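Local structure of protein kinase A regulatory subunit, putative (Trypanosoma cruzi, 6FTF) at residues Asp69-Ala75 and Val120-Val126; Tyr84-His90 and Lys103-Val109; Asn162-Leu166 and Gln229-Ile233. The protein probably holds a protein kinase A catalytic subunit in check through two cyclic nucleotide-binding domains, each carrying a nucleoside analogue here. All coordinates share one frame; numbering follows the deposited sequence.

Interaction 1 (Asp69-Ala75 and Val120-Val126); sequences DDCIMEA and VVATVKV. With 7CI (7-cyano-7-deazainosine), chain F.
Strand 71-73 pairs antiparallel with strand 123-126 at one edge of a sheet in the first cyclic nucleotide-binding domain, and the contact runs on into the loop at Val120-Ala122 beside the bound 7-cyano-7-deazainosine. Four backbone bonds establish the register: Asp69 N to Val126 O, Val126 N to Asp70 O, Ile72 N to Val124 O, the most bent at 134°, and Val124 N to Met73 O. Beyond the strand end a side chain takes over, Ala75 N donating to Thr123 OG1 at 3.0 Å and 174°. That hydroxyl is turned toward the partner chain because OG1 stands opposite the carbonyl carbon (chi1 -68°), while CG2 of the same residue lies 3.7 Å from Cys71 SG.

On the inward face, Met73 CG rests 3.5 Å from Val124 CG2 and 3.9 Å from Val120 CG1. With that CG set between backbone N and carbonyl carbon and the chain extended at chi2, Met73 SD comes 3.7 Å from C12 of 7-cyano-7-deazainosine. Ile72 CD1 packs obliquely against Val124 CG1, and Tyr84 adjoins both Ile72 and Met73. At the opposite end a water donates to both Asp69 OD1 and Val126 O; Lys125 NZ, 4.2 Å from Asp69 OD1, is too far for a salt bridge.

Ala122 N donates to the ligand hydroxyl O4 at 3.0 Å, whereas Val121 CG1 approaches the nitrile nitrogen N4. A sheet edge in which the loop leading into strand 123-126 grips the ribose end of a nucleoside is the arrangement of the cyclic nucleotide-binding beta-roll, where the phosphate-binding cassette supplies that loop.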
loop_
_atom_site.group_PDB
_atom_site.type_symbol
_atom_site.label_atom_id
_atom_site.label_comp_id
_atom_site.label_asym_id
_atom_site.label_seq_id
_atom_site.Cartn_x
_atom_site.Cartn_y
_atom_site.Cartn_z
ATOM N N ASP A 69 5.608 2.921 27.091
ATOM C CA ASP A 69 6.825 2.214 27.483
ATOM C C ASP A 69 6.676 0.692 27.555
ATOM O O ASP A 69 7.693 0.002 27.738
ATOM C CB ASP A 69 7.471 2.741 28.779
ATOM C CG ASP A 69 8.331 3.973 28.559
ATOM O OD1 ASP A 69 8.729 4.266 27.419
ATOM O OD2 ASP A 69 8.641 4.642 29.563
ATOM N N ASP A 70 5.482 0.135 27.370
ATOM C CA ASP A 70 5.384 -1.309 27.223
ATOM C C ASP A 70 6.060 -1.739 25.930
ATOM O O ASP A 70 5.982 -1.052 24.907
ATOM C CB ASP A 70 3.925 -1.747 27.106
ATOM C CG ASP A 70 3.163 -1.693 28.406
ATOM O OD1 ASP A 70 3.770 -1.526 29.489
ATOM O OD2 ASP A 70 1.917 -1.850 28.325
ATOM N N CYS A 71 6.694 -2.902 25.965
ATOM C CA CYS A 71 7.227 -3.522 24.755
ATOM C C CYS A 71 6.233 -4.552 24.239
ATOM O O CYS A 71 5.869 -5.485 24.962
ATOM C CB CYS A 71 8.571 -4.191 25.023
ATOM S SG CYS A 71 9.873 -3.024 25.373
ATOM N N ILE A 72 5.745 -4.352 23.016
ATOM C CA ILE A 72 4.903 -5.360 22.381
ATOM C C ILE A 72 5.710 -6.627 22.127
ATOM O O ILE A 72 5.205 -7.746 22.274
ATOM C CB ILE A 72 4.276 -4.794 21.091
ATOM C CG1 ILE A 72 3.383 -3.595 21.417
ATOM C CG2 ILE A 72 3.486 -5.867 20.355
ATOM C CD1 ILE A 72 2.849 -2.852 20.223
ATOM N N MET A 73 6.965 -6.466 21.717
ATOM C CA MET A 73 7.898 -7.562 21.506
ATOM C C MET A 73 9.292 -6.988 21.693
ATOM O O MET A 73 9.503 -5.777 21.578
ATOM C CB MET A 73 7.716 -8.202 20.125
ATOM C CG MET A 73 7.867 -7.251 18.960
ATOM S SD MET A 73 7.357 -7.974 17.372
ATOM C CE MET A 73 5.585 -7.981 17.589
ATOM N N GLU A 74 10.238 -7.870 22.001
ATOM C CA GLU A 74 11.605 -7.470 22.308
ATOM C C GLU A 74 12.587 -8.268 21.472
ATOM O O GLU A 74 12.413 -9.474 21.274
ATOM C CB GLU A 74 11.907 -7.672 23.795
ATOM C CG GLU A 74 11.046 -6.808 24.705
ATOM C CD GLU A 74 11.273 -7.098 26.179
ATOM O OE1 GLU A 74 12.449 -7.144 26.601
ATOM O OE2 GLU A 74 10.272 -7.289 26.907
ATOM N N ALA A 75 13.626 -7.585 21.010
ATOM C CA ALA A 75 14.638 -8.222 20.176
ATOM C C ALA A 75 15.114 -9.514 20.823
ATOM O O ALA A 75 15.426 -9.546 22.021
ATOM C CB ALA A 75 15.814 -7.266 19.981
ATOM N N VAL A 120 12.471 -12.308 17.080
ATOM C CA VAL A 120 12.188 -10.882 16.962
ATOM C C VAL A 120 13.457 -10.114 16.636
ATOM O O VAL A 120 14.459 -10.200 17.354
ATOM C CB VAL A 120 11.509 -10.363 18.240
ATOM C CG1 VAL A 120 11.326 -8.865 18.163
ATOM C CG2 VAL A 120 10.160 -11.074 18.444
ATOM N N VAL A 121 13.394 -9.321 15.569
ATOM C CA VAL A 121 14.569 -8.596 15.097
ATOM C C VAL A 121 14.779 -7.303 15.876
ATOM O O VAL A 121 15.915 -6.957 16.231
ATOM C CB VAL A 121 14.433 -8.342 13.587
ATOM C CG1 VAL A 121 15.567 -7.470 13.061
ATOM C CG2 VAL A 121 14.387 -9.668 12.827
ATOM N N ALA A 122 13.712 -6.555 16.131
ATOM C CA ALA A 122 13.794 -5.256 16.781
ATOM C C ALA A 122 12.764 -5.170 17.899
ATOM O O ALA A 122 11.717 -5.823 17.855
ATOM C CB ALA A 122 13.521 -4.118 15.792
ATOM N N THR A 123 13.084 -4.387 18.920
ATOM C CA THR A 123 12.133 -4.118 19.981
ATOM C C THR A 123 11.076 -3.131 19.510
ATOM O O THR A 123 11.368 -2.177 18.784
ATOM C CB THR A 123 12.887 -3.602 21.200
ATOM O OG1 THR A 123 13.679 -4.675 21.700
ATOM C CG2 THR A 123 11.944 -3.119 22.293
ATOM N N VAL A 124 9.835 -3.382 19.917
ATOM C CA VAL A 124 8.692 -2.539 19.582
ATOM C C VAL A 124 8.160 -1.967 20.883
ATOM O O VAL A 124 7.638 -2.716 21.715
ATOM C CB VAL A 124 7.610 -3.343 18.858
ATOM C CG1 VAL A 124 6.442 -2.443 18.553
ATOM C CG2 VAL A 124 8.174 -3.996 17.593
ATOM N N LYS A 125 8.281 -0.656 21.063
ATOM C CA LYS A 125 8.024 -0.025 22.359
ATOM C C LYS A 125 7.006 1.095 22.192
ATOM O O LYS A 125 7.221 2.021 21.407
ATOM C CB LYS A 125 9.328 0.507 22.960
ATOM C CG LYS A 125 9.234 0.915 24.419
ATOM C CD LYS A 125 10.616 1.212 24.944
ATOM C CE LYS A 125 10.591 1.587 26.416
ATOM N NZ LYS A 125 11.960 1.564 27.004
ATOM N N VAL A 126 5.897 1.015 22.938
ATOM C CA VAL A 126 4.799 1.963 22.774
ATOM C C VAL A 126 5.241 3.357 23.201
ATOM O O VAL A 126 5.866 3.534 24.256
ATOM C CB VAL A 126 3.592 1.479 23.594
ATOM C CG1 VAL A 126 2.471 2.496 23.551
ATOM C CG2 VAL A 126 3.129 0.132 23.094
HETATM C C1 7CI F . 9.299 -3.880 12.696
HETATM N N1 7CI F . 10.618 -3.573 12.059
HETATM O O1 7CI F . 9.536 -4.332 14.020
HETATM C C2 7CI F . 10.834 -2.530 11.255
HETATM N N2 7CI F . 9.981 -1.578 10.801
HETATM O O2 7CI F . 7.230 -4.752 12.084
HETATM C C3 7CI F . 10.463 -0.641 9.965
HETATM N N3 7CI F . 11.811 -0.645 9.584
HETATM O O3 7CI F . 8.048 -7.184 12.592
HETATM C C4 7CI F . 12.676 -1.595 10.029
HETATM N N4 7CI F . 15.286 -4.520 11.465
HETATM C C5 7CI F . 12.218 -2.589 10.895
HETATM O O5 7CI F . 13.872 -1.526 9.623
HETATM C C6 7CI F . 12.821 -3.722 11.564
HETATM C C7 7CI F . 11.756 -4.276 12.289
HETATM C C8 7CI F . 14.169 -4.157 11.510
HETATM C C9 7CI F . 8.582 -4.953 12.016
HETATM C C10 7CI F . 9.002 -6.125 12.735
HETATM C C11 7CI F . 9.018 -5.636 14.169
HETATM C C12 7CI F . 9.947 -6.501 15.132
HETATM O O4 7CI F . 11.208 -6.705 14.531
HETATM O O HOH W 1 8.285 4.697 24.834
#

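Interaction 2 (Tyr84-His90 and Lys103-Val109); sequences YIIQSGH and KTEGTAV. With 7CI (7-cyano-7-deazainosine), chain F.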
loop_
_atom_site.group_PDB
_atom_site.type_symbol
_atom_site.label_atom_id
_atom_site.label_comp_id
_atom_site.label_asym_id
_atom_site.label_seq_id
_atom_site.Cartn_x
_atom_site.Cartn_y
_atom_site.Cartn_z
ATOM N N TYR A 84 0.484 -8.009 14.967
ATOM C CA TYR A 84 -0.317 -6.968 15.600
ATOM C C TYR A 84 -0.628 -5.908 14.559
ATOM O O TYR A 84 0.288 -5.401 13.912
ATOM C CB TYR A 84 0.470 -6.288 16.723
ATOM C CG TYR A 84 0.789 -7.188 17.868
ATOM C CD1 TYR A 84 1.819 -8.098 17.799
ATOM C CD2 TYR A 84 0.017 -7.158 19.022
ATOM C CE1 TYR A 84 2.090 -8.941 18.876
ATOM C CE2 TYR A 84 0.264 -7.981 20.079
ATOM C CZ TYR A 84 1.287 -8.876 19.999
ATOM O OH TYR A 84 1.511 -9.703 21.084
ATOM N N ILE A 85 -1.899 -5.577 14.382
ATOM C CA ILE A 85 -2.327 -4.474 13.529
ATOM C C ILE A 85 -2.835 -3.381 14.463
ATOM O O ILE A 85 -3.718 -3.616 15.302
ATOM C CB ILE A 85 -3.408 -4.898 12.521
ATOM C CG1 ILE A 85 -2.964 -6.124 11.707
ATOM C CG2 ILE A 85 -3.728 -3.716 11.581
ATOM C CD1 ILE A 85 -1.676 -5.942 10.922
ATOM N N ILE A 86 -2.254 -2.203 14.368
ATOM C CA ILE A 86 -2.529 -1.130 15.318
ATOM C C ILE A 86 -3.836 -0.431 14.968
ATOM O O ILE A 86 -3.994 0.118 13.871
ATOM C CB ILE A 86 -1.363 -0.136 15.334
ATOM C CG1 ILE A 86 -0.078 -0.825 15.789
ATOM C CG2 ILE A 86 -1.696 1.043 16.226
ATOM C CD1 ILE A 86 1.164 0.006 15.571
ATOM N N GLN A 87 -4.775 -0.420 15.917
ATOM C CA GLN A 87 -5.981 0.390 15.798
ATOM C C GLN A 87 -5.694 1.851 16.119
ATOM O O GLN A 87 -6.084 2.753 15.361
ATOM C CB GLN A 87 -7.060 -0.151 16.733
ATOM C CG GLN A 87 -8.307 0.720 16.801
ATOM C CD GLN A 87 -9.339 0.152 17.747
ATOM O OE1 GLN A 87 -9.686 -1.038 17.690
ATOM N NE2 GLN A 87 -9.832 0.990 18.651
ATOM N N SER A 88 -4.994 2.102 17.218
ATOM C CA SER A 88 -4.632 3.458 17.590
ATOM C C SER A 88 -3.413 3.391 18.484
ATOM O O SER A 88 -3.166 2.386 19.157
ATOM C CB SER A 88 -5.790 4.187 18.265
ATOM O OG SER A 88 -6.262 3.483 19.396
ATOM N N GLY A 89 -2.651 4.475 18.485
ATOM C CA GLY A 89 -1.405 4.539 19.216
ATOM C C GLY A 89 -0.213 4.385 18.291
ATOM O O GLY A 89 -0.332 4.019 17.118
ATOM N N HIS A 90 0.960 4.683 18.838
ATOM C CA HIS A 90 2.209 4.621 18.090
ATOM C C HIS A 90 3.234 3.819 18.872
ATOM O O HIS A 90 3.202 3.757 20.108
ATOM C CB HIS A 90 2.832 6.003 17.850
ATOM C CG HIS A 90 1.977 6.947 17.075
ATOM N ND1 HIS A 90 2.308 8.278 16.935
ATOM C CD2 HIS A 90 0.843 6.763 16.366
ATOM C CE1 HIS A 90 1.399 8.875 16.186
ATOM N NE2 HIS A 90 0.498 7.980 15.828
ATOM N N LYS A 103 5.978 3.288 14.066
ATOM C CA LYS A 103 4.757 2.623 13.631
ATOM C C LYS A 103 3.542 3.377 14.158
ATOM O O LYS A 103 3.459 3.678 15.358
ATOM C CB LYS A 103 4.718 1.182 14.151
ATOM C CG LYS A 103 5.703 0.225 13.453
ATOM C CD LYS A 103 5.182 -0.260 12.106
ATOM C CE LYS A 103 6.172 -1.159 11.383
ATOM N NZ LYS A 103 5.552 -1.758 10.189
ATOM N N THR A 104 2.607 3.686 13.269
ATOM C CA THR A 104 1.444 4.498 13.598
ATOM C C THR A 104 0.169 3.710 13.298
ATOM O O THR A 104 0.195 2.526 12.952
ATOM C CB THR A 104 1.512 5.831 12.849
ATOM O OG1 THR A 104 1.525 5.570 11.446
ATOM C CG2 THR A 104 2.775 6.608 13.226
ATOM N N GLU A 105 -0.963 4.367 13.446
ATOM C CA GLU A 105 -2.223 3.660 13.337
ATOM C C GLU A 105 -2.348 2.996 11.971
ATOM O O GLU A 105 -2.001 3.572 10.927
ATOM C CB GLU A 105 -3.400 4.603 13.599
ATOM C CG GLU A 105 -3.428 5.856 12.755
ATOM C CD GLU A 105 -2.613 7.026 13.319
ATOM O OE1 GLU A 105 -2.767 8.133 12.763
ATOM O OE2 GLU A 105 -1.829 6.869 14.289
ATOM N N GLY A 106 -2.878 1.780 11.982
ATOM C CA GLY A 106 -3.107 1.012 10.781
ATOM C C GLY A 106 -1.955 0.145 10.348
ATOM O O GLY A 106 -2.141 -0.707 9.462
ATOM N N THR A 107 -0.784 0.348 10.915
ATOM C CA THR A 107 0.398 -0.410 10.543
ATOM C C THR A 107 0.497 -1.687 11.361
ATOM O O THR A 107 -0.202 -1.879 12.366
ATOM C CB THR A 107 1.676 0.417 10.692
ATOM O OG1 THR A 107 1.977 0.665 12.064
ATOM C CG2 THR A 107 1.568 1.724 9.915
ATOM N N ALA A 108 1.377 -2.565 10.911
ATOM C CA ALA A 108 1.589 -3.876 11.502
ATOM C C ALA A 108 2.961 -3.979 12.147
ATOM O O ALA A 108 3.938 -3.386 11.670
ATOM C CB ALA A 108 1.535 -4.946 10.407
ATOM N N VAL A 109 3.046 -4.783 13.204
ATOM C CA VAL A 109 4.323 -5.245 13.737
ATOM C C VAL A 109 4.273 -6.753 13.919
ATOM O O VAL A 109 3.233 -7.333 14.252
ATOM C CB VAL A 109 4.761 -4.550 15.048
ATOM C CG1 VAL A 109 5.098 -3.086 14.783
ATOM C CG2 VAL A 109 3.710 -4.709 16.138
HETATM C C1 7CI F . 9.299 -3.880 12.696
HETATM N N1 7CI F . 10.618 -3.573 12.059
HETATM O O1 7CI F . 9.536 -4.332 14.020
HETATM C C2 7CI F . 10.834 -2.530 11.255
HETATM N N2 7CI F . 9.981 -1.578 10.801
HETATM O O2 7CI F . 7.230 -4.752 12.084
HETATM C C3 7CI F . 10.463 -0.641 9.965
HETATM N N3 7CI F . 11.811 -0.645 9.584
HETATM O O3 7CI F . 8.048 -7.184 12.592
HETATM C C4 7CI F . 12.676 -1.595 10.029
HETATM N N4 7CI F . 15.286 -4.520 11.465
HETATM C C5 7CI F . 12.218 -2.589 10.895
HETATM O O5 7CI F . 13.872 -1.526 9.623
HETATM C C6 7CI F . 12.821 -3.722 11.564
HETATM C C7 7CI F . 11.756 -4.276 12.289
HETATM C C8 7CI F . 14.169 -4.157 11.510
HETATM C C9 7CI F . 8.582 -4.953 12.016
HETATM C C10 7CI F . 9.002 -6.125 12.735
HETATM C C11 7CI F . 9.018 -5.636 14.169
HETATM C C12 7CI F . 9.947 -6.501 15.132
HETATM O O4 7CI F . 11.208 -6.705 14.531
HETATM O O HOH W 2 -3.112 6.685 16.736
HETATM O O HOH W 3 -0.886 9.760 13.910
#
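Tyr84 and Val109 exchange two backbone bonds, Tyr84 N to Val109 O and Val109 N to Tyr84 O, which defines an antiparallel hydrogen-bonded pair. Ile86 continues the ladder, its N donating to Thr107 O and its O accepting from Gly106 N at 2.8 Å. Between these rungs Ile85 and Ala108 form a non-hydrogen-bonded pair, their side chains on one face of the sheet. On the other face, Tyr84 CB meets Val109 CG2.

Further along, His90 lies over the turn. Thr104 CG2 sits above the centre of the imidazole, 3.7 Å from its centroid and 12° off the normal, a CH-pi contact. Glu105 OE2 lies at the ring edge, with carboxylate and ring planes only 16° apart; the bond it takes from His90 NE2 is weak (3.0 Å, 134° at the hydrogen). Water 3 bonds to both His90 NE2 and Glu105 OE1, giving imidazole and carboxylate a second link, while water 2 ties Glu105 OE2 to Gly89 N.

The turn itself is type II, from Thr104 to Thr107. Thr104 O is gripped twice, by Thr107 N and by Thr107 OG1, the latter in the carbonyl plane on a lone pair. Lys103, bent at chi2, brings its NZ to Ala108 O, a bond that ties the two ends of the turn segment together, and NZ also bonds Tyr172. Outside the pair, Gln87 and Ser88 both face Ile132, forming a classic beta bulge, and Gln87 OE1 takes a bond from Trp134. Val109 and Lys103 border the ribose hydroxyl O2 of 7-cyano-7-deazainosine, placing this corner of the beta-roll along one side of the nucleoside pocket, beside the ribose.

Interaction 3 (Asn162-Leu166 and Gln229-Ile233); sequences NVPFL and QGDHI. With 7CI (7-cyano-7-deazainosine), chain E; EDO (1,2-ethanediol), chain C; EDO (1,2-ethanediol), chain B.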
loop_
_atom_site.group_PDB
_atom_site.type_symbol
_atom_site.label_atom_id
_atom_site.label_comp_id
_atom_site.label_asym_id
_atom_site.label_seq_id
_atom_site.Cartn_x
_atom_site.Cartn_y
_atom_site.Cartn_z
ATOM N N ASN A 162 15.545 1.073 -8.460
ATOM C CA ASN A 162 16.041 1.878 -9.562
ATOM C C ASN A 162 15.063 2.969 -9.979
ATOM O O ASN A 162 15.305 3.649 -10.986
ATOM C CB ASN A 162 16.361 0.979 -10.759
ATOM C CG ASN A 162 17.651 0.218 -10.581
ATOM O OD1 ASN A 162 18.742 0.763 -10.789
ATOM N ND2 ASN A 162 17.547 -1.043 -10.188
ATOM N N VAL A 163 13.966 3.170 -9.246
ATOM C CA VAL A 163 12.944 4.137 -9.599
ATOM C C VAL A 163 13.254 5.484 -8.932
ATOM O O VAL A 163 13.269 5.550 -7.692
ATOM C CB VAL A 163 11.546 3.651 -9.196
ATOM C CG1 VAL A 163 10.516 4.752 -9.377
ATOM C CG2 VAL A 163 11.166 2.414 -10.009
ATOM N N PRO A 164 13.436 6.574 -9.693
ATOM C CA PRO A 164 13.848 7.843 -9.053
ATOM C C PRO A 164 12.956 8.319 -7.912
ATOM O O PRO A 164 13.490 8.704 -6.868
ATOM C CB PRO A 164 13.907 8.824 -10.232
ATOM C CG PRO A 164 14.293 7.959 -11.382
ATOM C CD PRO A 164 13.544 6.655 -11.164
ATOM N N PHE A 165 11.638 8.338 -8.074
ATOM C CA PHE A 165 10.805 8.958 -7.051
ATOM C C PHE A 165 10.738 8.139 -5.776
ATOM O O PHE A 165 10.260 8.653 -4.759
ATOM C CB PHE A 165 9.410 9.313 -7.588
ATOM C CG PHE A 165 8.374 8.211 -7.494
ATOM C CD1 PHE A 165 8.278 7.229 -8.477
ATOM C CD2 PHE A 165 7.453 8.205 -6.481
ATOM C CE1 PHE A 165 7.289 6.256 -8.406
ATOM C CE2 PHE A 165 6.473 7.240 -6.413
ATOM C CZ PHE A 165 6.401 6.262 -7.386
ATOM N N LEU A 166 11.256 6.909 -5.790
ATOM C CA LEU A 166 11.287 6.061 -4.610
ATOM C C LEU A 166 12.646 6.042 -3.931
ATOM O O LEU A 166 12.839 5.308 -2.949
ATOM C CB LEU A 166 10.888 4.631 -4.976
ATOM C CG LEU A 166 9.499 4.491 -5.597
ATOM C CD1 LEU A 166 9.290 3.070 -6.050
ATOM C CD2 LEU A 166 8.406 4.902 -4.645
ATOM N N GLN A 229 9.606 4.789 -18.803
ATOM C CA GLN A 229 10.064 3.887 -17.757
ATOM C C GLN A 229 10.574 4.656 -16.544
ATOM O O GLN A 229 11.395 5.565 -16.668
ATOM C CB GLN A 229 11.172 3.017 -18.360
ATOM C CG GLN A 229 11.777 2.010 -17.419
ATOM C CD GLN A 229 12.766 1.099 -18.109
ATOM O OE1 GLN A 229 12.603 0.751 -19.287
ATOM N NE2 GLN A 229 13.814 0.731 -17.391
ATOM N N GLY A 230 10.087 4.270 -15.371
ATOM C CA GLY A 230 10.444 4.898 -14.122
ATOM C C GLY A 230 9.495 5.983 -13.673
ATOM O O GLY A 230 9.502 6.345 -12.496
ATOM N N ASP A 231 8.666 6.496 -14.578
ATOM C CA ASP A 231 7.682 7.507 -14.251
ATOM C C ASP A 231 6.431 6.856 -13.680
ATOM O O ASP A 231 6.232 5.639 -13.739
ATOM C CB ASP A 231 7.318 8.302 -15.507
ATOM C CG ASP A 231 8.447 9.177 -16.015
ATOM O OD1 ASP A 231 9.218 9.716 -15.187
ATOM O OD2 ASP A 231 8.547 9.358 -17.237
ATOM N N HIS A 232 5.578 7.692 -13.114
ATOM C CA HIS A 232 4.316 7.245 -12.538
ATOM C C HIS A 232 3.151 8.091 -13.040
ATOM O O HIS A 232 3.308 9.273 -13.365
ATOM C CB HIS A 232 4.355 7.349 -11.017
ATOM C CG HIS A 232 4.826 8.682 -10.534
ATOM N ND1 HIS A 232 3.993 9.771 -10.404
ATOM C CD2 HIS A 232 6.068 9.124 -10.226
ATOM C CE1 HIS A 232 4.693 10.817 -10.007
ATOM N NE2 HIS A 232 5.957 10.446 -9.881
ATOM N N ILE A 233 1.968 7.476 -13.067
ATOM C CA ILE A 233 0.727 8.163 -13.401
ATOM C C ILE A 233 -0.360 7.700 -12.442
ATOM O O ILE A 233 -0.312 6.587 -11.909
ATOM C CB ILE A 233 0.255 7.986 -14.870
ATOM C CG1 ILE A 233 0.024 6.512 -15.246
ATOM C CG2 ILE A 233 1.205 8.694 -15.836
ATOM C CD1 ILE A 233 1.188 5.814 -15.937
HETATM C C1 7CI E . -1.679 12.368 -15.415
HETATM N N1 7CI E . -1.884 13.836 -15.714
HETATM O O1 7CI E . -2.826 11.643 -15.802
HETATM C C2 7CI E . -0.912 14.664 -16.054
HETATM N N2 7CI E . 0.405 14.411 -16.247
HETATM O O2 7CI E . -0.674 11.037 -13.737
HETATM C C3 7CI E . 1.185 15.420 -16.684
HETATM N N3 7CI E . 0.669 16.715 -16.842
HETATM O O3 7CI E . -2.879 11.150 -12.251
HETATM C C4 7CI E . -0.650 16.998 -16.615
HETATM N N4 7CI E . -4.765 17.598 -15.941
HETATM C C5 7CI E . -1.512 15.948 -16.233
HETATM O O5 7CI E . -1.012 18.203 -16.741
HETATM C C6 7CI E . -2.937 15.811 -15.953
HETATM C C7 7CI E . -3.084 14.465 -15.649
HETATM C C8 7CI E . -3.930 16.791 -15.951
HETATM C C9 7CI E . -1.505 12.115 -13.958
HETATM C C10 7CI E . -2.854 11.877 -13.516
HETATM C C11 7CI E . -3.397 11.004 -14.668
HETATM C C12 7CI E . -4.974 11.011 -14.800
HETATM O O4 7CI E . -5.453 12.308 -14.722
HETATM C C1 EDO C . 14.191 1.444 -13.512
HETATM O O1 EDO C . 14.016 0.534 -14.600
HETATM C C2 EDO C . 13.388 2.713 -13.765
HETATM O O2 EDO C . 13.814 3.282 -15.004
HETATM C C1 EDO B . 20.641 -3.833 -8.107
HETATM O O1 EDO B . 20.399 -4.448 -9.383
HETATM C C2 EDO B . 19.861 -2.527 -7.965
HETATM O O2 EDO B . 20.130 -1.682 -9.080
HETATM O O HOH W 4 10.528 8.281 -10.801
#
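An edge-to-face aromatic pair joins the loop after helix 149-160 to the entry of strand 232-233 in the second cyclic nucleotide-binding domain. The His232 edge is directed at the Phe165 face: centroids lie 4.4 Å apart and the planes are inclined at 56°, well short of perpendicular. His232 CD2 makes the closest approach, 3.4 Å from Phe165 CD1, and stands over the rim of the phenyl ring instead of its centre. Leu166 CD2 covers the other face, leaving Phe165 sandwiched. Its CG lies between backbone N and carbonyl carbon (chi1 88°), the torsion that carries the ring over to the histidine.

The second element is Gly230, whose carbonyl oxygen meets Val163 CG1 at 3.6 Å. A water bridges the same oxygen to the other chain segment: it donates to Gly230 O at 2.8 Å and accepts from Phe165 N at 2.9 Å. The segments are thus joined by the ring pair, a bridging water and the packing of Val163 on Gly230 O, over a modest 184 Å² of buried surface. A 1,2-ethanediol molecule, probably from the crystallisation liquor, bonds to Gln229 NE2 beside Gly230.

His232 ND1 bonds to Glu235 on helix 235-240, which probably helps to set the imidazole's rotation. Leu275 of helix 272-275 touches both side chains, and Phe165 also adjoins Ile204 of strand 201-205.

Interactions 1 and 2 belong to the first cyclic nucleotide-binding domain, and both border the same 7-cyano-7-deazainosine: Ala122 N bonds its O4, while Val109 CA lies 3.4 Å from its O2. Their centres are 13 Å apart and they touch directly, with Ile72 CG2 3.7 Å from Tyr84 CE1 and Met73 CE 4.0 Å from Val109 CG2, so the two sheets share an apolar interior. Interaction 3 lies far off, its centre 34 Å from that of interaction 1 and 28 Å from that of interaction 2. It borders a second ligand molecule through Ile233, whose CA is 3.2 Å from O2, much as Val109 meets the first.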